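Local coordinates for vacuolar protein sorting-associated protein 29 (Entamoeba histolytica, PDB 5XCJ), which binds metal ions on a calcineurin-like phosphoesterase fold and probably acts in vacuolar protein transport as a retromer component, at residues L2-G7 / P148-L153; G114-L119 / F129-S134. The protein carries 1 engineered substitution. All coordinates share one frame; numbering follows the deposited sequence.

Contact 1 of 2, residues L2-G7 / P148-L153; sequences LVLVIG and PSFMLL
The carbonyl oxygen of V3 takes two donors from the opposite strand: L153 N binds V3 O at 2.8 Å, and the CA-H of L152 adds a longer contact. This pairs strands 2-6 and 149-153 as antiparallel neighbours in a mixed sheet of the metallophosphoesterase fold, their directions 164° apart. V3 and L153 form a hydrogen-bonded pair, completed by V3 N to L153 O; L153 O is also approached by L2 CA and, at 3.3 Å, by L2 CD1. V5 and M151 form a second such pair, with V5 N to M151 O at 2.8 Å and M151 N returning to V5 O at 3.0 Å. L4 and L152 are the non-hydrogen-bonded pair between them.

On the V3, V5, M151 and L153 face, V5 CG2 lies beside the V5 backbone nitrogen and rests obliquely on L153, 3.8 Å from L153 CG. The other face is carried by L4. Its CG is anti to the backbone N (chi1 167°), and L4 CD1 touches L152 CD2 and also meets the F150 ring obliquely, 3.7 Å from F150 CD1. Helix 20-28 packs on this face, with L26 against L4 and F150 and F22 edge-to-face with F150. L152 CG occupies the rim of that ring, in its plane, while I6 CG1 reaches F150 CB at 4.1 Å.

Contact 2 of 2, residues G114-L119 / F129-S134; sequences GHTHKL and FLNPGS
The side-chain nitrogen of N131 points into the bend of the G114-L119 loop, with ND2 2.8 Å from T116 OG1 and 3.0 Å from G114 O. That bend carries the sequence GHTH, a Gly-His-X-His motif of calcineurin-like metallophosphoesterases. H115 and H117 are zinc-binding residues in this protein, although the chain in this model holds no zinc. The anti placement of N131 CG relative to its backbone N (chi1 -174°) sends the amide across to the loop. N131 OD1 accepts from G133 N at 2.8 Å, an Asx turn that ties the asparagine to its own chain, and it also lies beside a water that accepts from H117 N. This water therefore spans the two segments between the N131 amide and the H117 backbone.

One face of the second histidine is covered by S134, whose CB sits over the H117 ring as a CH-pi contact, 4.1 Å from the centroid and 19° off the normal. Another water accepts from S134 N and lies 2.9 Å from H117 O, joining the same two residues through their backbones. At the far end of the loop the backbones close up: G133, at positive phi (76°), has no side chain to keep L119 N from its CA, and the CA-H of L119 meets N131 O, with L119 CA 3.2 Å from that oxygen.

Farther out, T116 OG1 accepts from K118 N at 3.3 Å, which makes an ST turn. S134 and A138 are second-shell partners that help position two zinc-binding residues: A138 O holds the H117 ring through ND1, and S134 OG bonds to the backbone oxygen of D8 and to A138 N.

Contact 2 is nested in the chain between the two strands of contact 1, and their centres lie about 10 Å apart. The segments touch directly: S149 N probably donates to S134 O at 2.8 Å, and V5 O lies 3.2 Å from P132 CB. M151 CE comes within 3.1 Å of N131 O, so the sheet of strand 149-156 meets that of strand 127-131 here. Contact 2 holds two of the zinc-binding residues; contact 1 lies beside the site, strand 2-6 running out toward D8, whose side chain is about 8 Å from that of I6 and about 3 Å from that of H117. A62, another position of this site, is an engineered substitution here.

Contact 1 of 2, residues L2-G7 / P148-L153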
ATOM      1  N   LEU A   2     -14.465  -0.278   1.289  1.00 20.31           N
ATOM      2  CA  LEU A   2     -13.464   0.699   0.890  1.00 17.80           C
ATOM      3  C   LEU A   2     -12.189   0.365   1.637  1.00 17.08           C
ATOM      4  O   LEU A   2     -12.182   0.300   2.861  1.00 15.84           O
ATOM      5  CB  LEU A   2     -13.912   2.112   1.242  1.00 16.68           C
ATOM      6  CG  LEU A   2     -12.942   3.213   0.837  1.00 15.71           C
ATOM      7  CD1 LEU A   2     -12.857   3.318  -0.672  1.00 15.16           C
ATOM      8  CD2 LEU A   2     -13.388   4.527   1.445  1.00 25.56           C
ATOM      9  N   VAL A   3     -11.117   0.146   0.887  1.00 16.81           N
ATOM     10  CA  VAL A   3      -9.830  -0.227   1.454  1.00 10.85           C
ATOM     11  C   VAL A   3      -8.726   0.785   1.178  1.00 11.33           C
ATOM     12  O   VAL A   3      -8.427   1.098   0.031  1.00 10.70           O
ATOM     13  CB  VAL A   3      -9.384  -1.576   0.869  1.00  9.90           C
ATOM     14  CG1 VAL A   3      -8.188  -2.133   1.612  1.00 10.63           C
ATOM     15  CG2 VAL A   3     -10.546  -2.557   0.845  1.00 12.08           C
ATOM     16  N   LEU A   4      -8.114   1.290   2.239  1.00 10.17           N
ATOM     17  CA  LEU A   4      -7.032   2.239   2.081  1.00  8.81           C
ATOM     18  C   LEU A   4      -5.741   1.432   1.990  1.00  8.66           C
ATOM     19  O   LEU A   4      -5.447   0.650   2.880  1.00  9.43           O
ATOM     20  CB  LEU A   4      -6.974   3.191   3.281  1.00  8.27           C
ATOM     21  CG  LEU A   4      -5.740   4.074   3.459  1.00  9.31           C
ATOM     22  CD1 LEU A   4      -5.578   5.087   2.336  1.00  8.15           C
ATOM     23  CD2 LEU A   4      -5.744   4.765   4.812  1.00 10.98           C
ATOM     24  N   VAL A   5      -5.006   1.594   0.897  1.00  8.70           N
ATOM     25  CA  VAL A   5      -3.734   0.900   0.722  1.00  7.05           C
ATOM     26  C   VAL A   5      -2.639   1.951   0.876  1.00  7.64           C
ATOM     27  O   VAL A   5      -2.515   2.863   0.070  1.00  7.84           O
ATOM     28  CB  VAL A   5      -3.649   0.199  -0.645  1.00  4.92           C
ATOM     29  CG1 VAL A   5      -2.357  -0.593  -0.769  1.00  7.27           C
ATOM     30  CG2 VAL A   5      -4.854  -0.700  -0.848  1.00  5.65           C
ATOM     31  N   ILE A   6      -1.849   1.808   1.932  1.00  6.36           N
ATOM     32  CA  ILE A   6      -0.800   2.767   2.270  1.00  7.13           C
ATOM     33  C   ILE A   6       0.431   2.082   2.868  1.00  7.03           C
ATOM     34  O   ILE A   6       0.351   0.933   3.281  1.00 10.06           O
ATOM     35  CB  ILE A   6      -1.369   3.800   3.268  1.00  8.10           C
ATOM     36  CG1 ILE A   6      -0.616   5.132   3.222  1.00  8.52           C
ATOM     37  CG2 ILE A   6      -1.416   3.207   4.660  1.00  8.77           C
ATOM     38  CD1 ILE A   6      -1.300   6.241   3.987  1.00  8.00           C
ATOM     39  N   GLY A   7       1.557   2.791   2.898  1.00  7.50           N
ATOM     40  CA  GLY A   7       2.788   2.252   3.448  1.00  7.09           C
ATOM     41  C   GLY A   7       4.058   3.031   3.154  1.00  8.76           C
ATOM     42  O   GLY A   7       4.019   4.126   2.601  1.00  9.03           O
ATOM     43  N   PRO A 148       4.707  11.676  -2.590  1.00  9.98           N
ATOM     44  CA  PRO A 148       3.773  11.055  -1.652  1.00  9.04           C
ATOM     45  C   PRO A 148       2.631  10.426  -2.431  1.00  9.35           C
ATOM     46  O   PRO A 148       2.094  11.048  -3.337  1.00 12.24           O
ATOM     47  CB  PRO A 148       3.273  12.234  -0.820  1.00 10.64           C
ATOM     48  CG  PRO A 148       4.396  13.205  -0.863  1.00  8.54           C
ATOM     49  CD  PRO A 148       4.997  13.073  -2.227  1.00  8.90           C
ATOM     50  N   SER A 149       2.305   9.190  -2.093  1.00  8.92           N
ATOM     51  CA  SER A 149       1.256   8.465  -2.773  1.00  8.54           C
ATOM     52  C   SER A 149       0.528   7.463  -1.898  1.00  8.58           C
ATOM     53  O   SER A 149       1.055   6.992  -0.904  1.00  8.90           O
ATOM     54  CB  SER A 149       1.857   7.717  -3.960  1.00 10.13           C
ATOM     55  OG  SER A 149       2.199   8.623  -4.985  1.00 15.96           O
ATOM     56  N   PHE A 150      -0.706   7.166  -2.290  1.00  8.08           N
ATOM     57  CA  PHE A 150      -1.540   6.160  -1.645  1.00  8.28           C
ATOM     58  C   PHE A 150      -2.659   5.713  -2.588  1.00  7.86           C
ATOM     59  O   PHE A 150      -2.893   6.331  -3.620  1.00  7.61           O
ATOM     60  CB  PHE A 150      -2.060   6.587  -0.271  1.00  8.41           C
ATOM     61  CG  PHE A 150      -3.173   7.584  -0.323  1.00  7.21           C
ATOM     62  CD1 PHE A 150      -4.478   7.168  -0.479  1.00  6.60           C
ATOM     63  CD2 PHE A 150      -2.911   8.933  -0.206  1.00  8.69           C
ATOM     64  CE1 PHE A 150      -5.503   8.084  -0.520  1.00  6.60           C
ATOM     65  CE2 PHE A 150      -3.931   9.853  -0.251  1.00  7.48           C
ATOM     66  CZ  PHE A 150      -5.228   9.426  -0.409  1.00  7.08           C
ATOM     67  N   MET A 151      -3.329   4.632  -2.227  1.00  6.39           N
ATOM     68  CA  MET A 151      -4.410   4.096  -3.038  1.00  6.77           C
ATOM     69  C   MET A 151      -5.667   3.858  -2.224  1.00  7.51           C
ATOM     70  O   MET A 151      -5.604   3.549  -1.043  1.00  6.61           O
ATOM     71  CB  MET A 151      -4.012   2.747  -3.627  1.00  6.79           C
ATOM     72  CG  MET A 151      -3.054   2.764  -4.795  1.00  7.83           C
ATOM     73  SD  MET A 151      -2.765   1.059  -5.317  1.00  9.92           S
ATOM     74  CE  MET A 151      -1.721   1.309  -6.747  1.00  8.27           C
ATOM     75  N   LEU A 152      -6.811   4.013  -2.877  1.00  7.76           N
ATOM     76  CA  LEU A 152      -8.090   3.724  -2.265  1.00  8.84           C
ATOM     77  C   LEU A 152      -8.770   2.736  -3.194  1.00 10.04           C
ATOM     78  O   LEU A 152      -8.856   2.979  -4.391  1.00  9.58           O
ATOM     79  CB  LEU A 152      -8.941   4.975  -2.111  1.00  9.19           C
ATOM     80  CG  LEU A 152      -8.586   5.858  -0.924  1.00 11.04           C
ATOM     81  CD1 LEU A 152      -9.506   7.061  -0.872  1.00 10.09           C
ATOM     82  CD2 LEU A 152      -8.661   5.053   0.360  1.00 13.06           C
ATOM     83  N   LEU A 153      -9.226   1.620  -2.650  1.00 10.74           N
ATOM     84  CA  LEU A 153      -9.883   0.612  -3.463  1.00 11.10           C
ATOM     85  C   LEU A 153     -11.358   0.528  -3.153  1.00 13.09           C
ATOM     86  O   LEU A 153     -11.756   0.503  -1.997  1.00 13.97           O
ATOM     87  CB  LEU A 153      -9.268  -0.774  -3.251  1.00 11.18           C
ATOM     88  CG  LEU A 153      -7.754  -0.965  -3.232  1.00  7.74           C
ATOM     89  CD1 LEU A 153      -7.448  -2.439  -3.016  1.00  7.87           C
ATOM     90  CD2 LEU A 153      -7.111  -0.449  -4.506  1.00  5.41           C
TER

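Contact 2 of 2, residues G114-L119 / F129-S134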
ATOM      1  N   GLY A 114       5.085  -3.005  -1.379  1.00  9.24           N
ATOM      2  CA  GLY A 114       5.636  -1.668  -1.383  1.00  8.25           C
ATOM      3  C   GLY A 114       7.078  -1.744  -1.828  1.00  9.15           C
ATOM      4  O   GLY A 114       7.340  -2.204  -2.941  1.00 11.06           O
ATOM      5  N   HIS A 115       7.978  -1.228  -0.996  1.00 10.10           N
ATOM      6  CA  HIS A 115       9.426  -1.262  -1.221  1.00 10.61           C
ATOM      7  C   HIS A 115      10.003  -0.330  -2.289  1.00 11.37           C
ATOM      8  O   HIS A 115      10.974   0.369  -2.049  1.00 12.99           O
ATOM      9  CB  HIS A 115       9.905  -2.693  -1.455  1.00 13.53           C
ATOM     10  CG  HIS A 115      11.393  -2.821  -1.515  1.00 14.25           C
ATOM     11  ND1 HIS A 115      12.172  -2.962  -0.390  1.00 13.94           N
ATOM     12  CD2 HIS A 115      12.246  -2.812  -2.565  1.00 11.54           C
ATOM     13  CE1 HIS A 115      13.442  -3.039  -0.742  1.00 12.77           C
ATOM     14  NE2 HIS A 115      13.513  -2.956  -2.056  1.00 13.26           N
ATOM     15  N   THR A 116       9.424  -0.379  -3.477  1.00 10.27           N
ATOM     16  CA  THR A 116       9.882   0.400  -4.615  1.00 10.99           C
ATOM     17  C   THR A 116       9.766   1.912  -4.464  1.00 13.68           C
ATOM     18  O   THR A 116      10.445   2.652  -5.163  1.00 12.74           O
ATOM     19  CB  THR A 116       9.155  -0.023  -5.908  1.00 10.25           C
ATOM     20  OG1 THR A 116       7.783   0.368  -5.833  1.00 11.41           O
ATOM     21  CG2 THR A 116       9.240  -1.520  -6.089  1.00 11.36           C
ATOM     22  N   HIS A 117       8.827   2.343  -3.627  1.00 12.13           N
ATOM     23  CA  HIS A 117       8.515   3.757  -3.399  1.00 11.39           C
ATOM     24  C   HIS A 117       7.924   4.429  -4.643  1.00 12.25           C
ATOM     25  O   HIS A 117       8.004   5.640  -4.812  1.00 14.77           O
ATOM     26  CB  HIS A 117       9.706   4.536  -2.841  1.00 11.15           C
ATOM     27  CG  HIS A 117      10.000   4.227  -1.406  1.00 10.46           C
ATOM     28  ND1 HIS A 117      10.526   5.153  -0.534  1.00 10.81           N
ATOM     29  CD2 HIS A 117       9.844   3.087  -0.691  1.00 10.99           C
ATOM     30  CE1 HIS A 117      10.681   4.597   0.653  1.00 10.70           C
ATOM     31  NE2 HIS A 117      10.276   3.344   0.585  1.00  9.42           N
ATOM     32  N   LYS A 118       7.330   3.619  -5.511  1.00 10.70           N
ATOM     33  CA  LYS A 118       6.685   4.118  -6.709  1.00 11.40           C
ATOM     34  C   LYS A 118       5.314   3.472  -6.815  1.00 12.34           C
ATOM     35  O   LYS A 118       5.195   2.255  -6.880  1.00 10.49           O
ATOM     36  CB  LYS A 118       7.500   3.829  -7.963  1.00 13.95           C
ATOM     37  CG  LYS A 118       6.986   4.563  -9.188  1.00 16.22           C
ATOM     38  CD  LYS A 118       6.394   5.909  -8.802  1.00 18.57           C
ATOM     39  CE  LYS A 118       6.710   6.984  -9.828  1.00 19.34           C
ATOM     40  NZ  LYS A 118       7.320   8.189  -9.207  1.00 17.66           N
ATOM     41  N   LEU A 119       4.274   4.293  -6.810  1.00 10.72           N
ATOM     42  CA  LEU A 119       2.927   3.773  -6.898  1.00 10.37           C
ATOM     43  C   LEU A 119       2.712   3.170  -8.274  1.00 11.14           C
ATOM     44  O   LEU A 119       3.090   3.756  -9.275  1.00 11.81           O
ATOM     45  CB  LEU A 119       1.908   4.888  -6.658  1.00 12.48           C
ATOM     46  CG  LEU A 119       0.434   4.528  -6.797  1.00  9.22           C
ATOM     47  CD1 LEU A 119      -0.412   5.427  -5.916  1.00  7.82           C
ATOM     48  CD2 LEU A 119      -0.020   4.618  -8.241  1.00 12.72           C
ATOM     49  N   PHE A 129      -1.644  -6.663  -9.340  1.00 10.38           N
ATOM     50  CA  PHE A 129      -0.508  -6.316  -8.505  1.00  9.97           C
ATOM     51  C   PHE A 129      -0.572  -4.827  -8.210  1.00  8.91           C
ATOM     52  O   PHE A 129      -0.511  -4.010  -9.118  1.00  9.76           O
ATOM     53  CB  PHE A 129       0.790  -6.680  -9.215  1.00 11.20           C
ATOM     54  CG  PHE A 129       0.965  -8.157  -9.421  1.00 12.05           C
ATOM     55  CD1 PHE A 129       0.311  -8.807 -10.452  1.00 12.80           C
ATOM     56  CD2 PHE A 129       1.770  -8.896  -8.577  1.00 11.25           C
ATOM     57  CE1 PHE A 129       0.466 -10.165 -10.638  1.00 12.76           C
ATOM     58  CE2 PHE A 129       1.925 -10.252  -8.760  1.00 13.45           C
ATOM     59  CZ  PHE A 129       1.269 -10.889  -9.793  1.00 11.79           C
ATOM     60  N   LEU A 130      -0.671  -4.492  -6.927  1.00  8.67           N
ATOM     61  CA  LEU A 130      -0.789  -3.107  -6.486  1.00  7.82           C
ATOM     62  C   LEU A 130       0.297  -2.622  -5.528  1.00  8.51           C
ATOM     63  O   LEU A 130       0.680  -3.321  -4.601  1.00 11.12           O
ATOM     64  CB  LEU A 130      -2.157  -2.891  -5.843  1.00  8.19           C
ATOM     65  CG  LEU A 130      -3.317  -3.611  -6.524  1.00  7.94           C
ATOM     66  CD1 LEU A 130      -4.601  -3.486  -5.726  1.00  8.69           C
ATOM     67  CD2 LEU A 130      -3.500  -3.077  -7.928  1.00  8.11           C
ATOM     68  N   ASN A 131       0.816  -1.437  -5.802  1.00  8.26           N
ATOM     69  CA  ASN A 131       1.806  -0.797  -4.952  1.00  8.01           C
ATOM     70  C   ASN A 131       1.336   0.644  -4.754  1.00  9.69           C
ATOM     71  O   ASN A 131       1.215   1.382  -5.719  1.00  9.92           O
ATOM     72  CB  ASN A 131       3.165  -0.845  -5.637  1.00  7.98           C
ATOM     73  CG  ASN A 131       4.283  -0.325  -4.762  1.00  7.97           C
ATOM     74  OD1 ASN A 131       4.101   0.594  -3.986  1.00  9.92           O
ATOM     75  ND2 ASN A 131       5.457  -0.917  -4.905  1.00  9.80           N
ATOM     76  N   PRO A 132       1.102   1.052  -3.513  1.00  9.32           N
ATOM     77  CA  PRO A 132       0.627   2.415  -3.245  1.00  8.40           C
ATOM     78  C   PRO A 132       1.736   3.468  -3.171  1.00  8.56           C
ATOM     79  O   PRO A 132       1.436   4.649  -3.022  1.00  8.05           O
ATOM     80  CB  PRO A 132      -0.067   2.282  -1.887  1.00  6.90           C
ATOM     81  CG  PRO A 132       0.624   1.147  -1.224  1.00  7.04           C
ATOM     82  CD  PRO A 132       1.109   0.218  -2.300  1.00  8.57           C
ATOM     83  N   GLY A 133       2.989   3.041  -3.284  1.00  8.76           N
ATOM     84  CA  GLY A 133       4.108   3.957  -3.183  1.00  6.95           C
ATOM     85  C   GLY A 133       4.354   4.342  -1.731  1.00  8.19           C
ATOM     86  O   GLY A 133       3.864   3.693  -0.817  1.00  8.66           O
ATOM     87  N   SER A 134       5.113   5.403  -1.516  1.00  9.17           N
ATOM     88  CA  SER A 134       5.382   5.842  -0.162  1.00  7.84           C
ATOM     89  C   SER A 134       4.421   6.970   0.166  1.00  8.14           C
ATOM     90  O   SER A 134       4.329   7.952  -0.564  1.00  8.89           O
ATOM     91  CB  SER A 134       6.825   6.316  -0.012  1.00  9.21           C
ATOM     92  OG  SER A 134       7.007   6.974   1.223  1.00 10.28           O
TER
HETATM   93  O   HOH W   1       6.197   1.555  -2.429  1.00  8.86           O
HETATM   94  O   HOH W   2       5.973   7.044  -3.278  1.00 10.50           O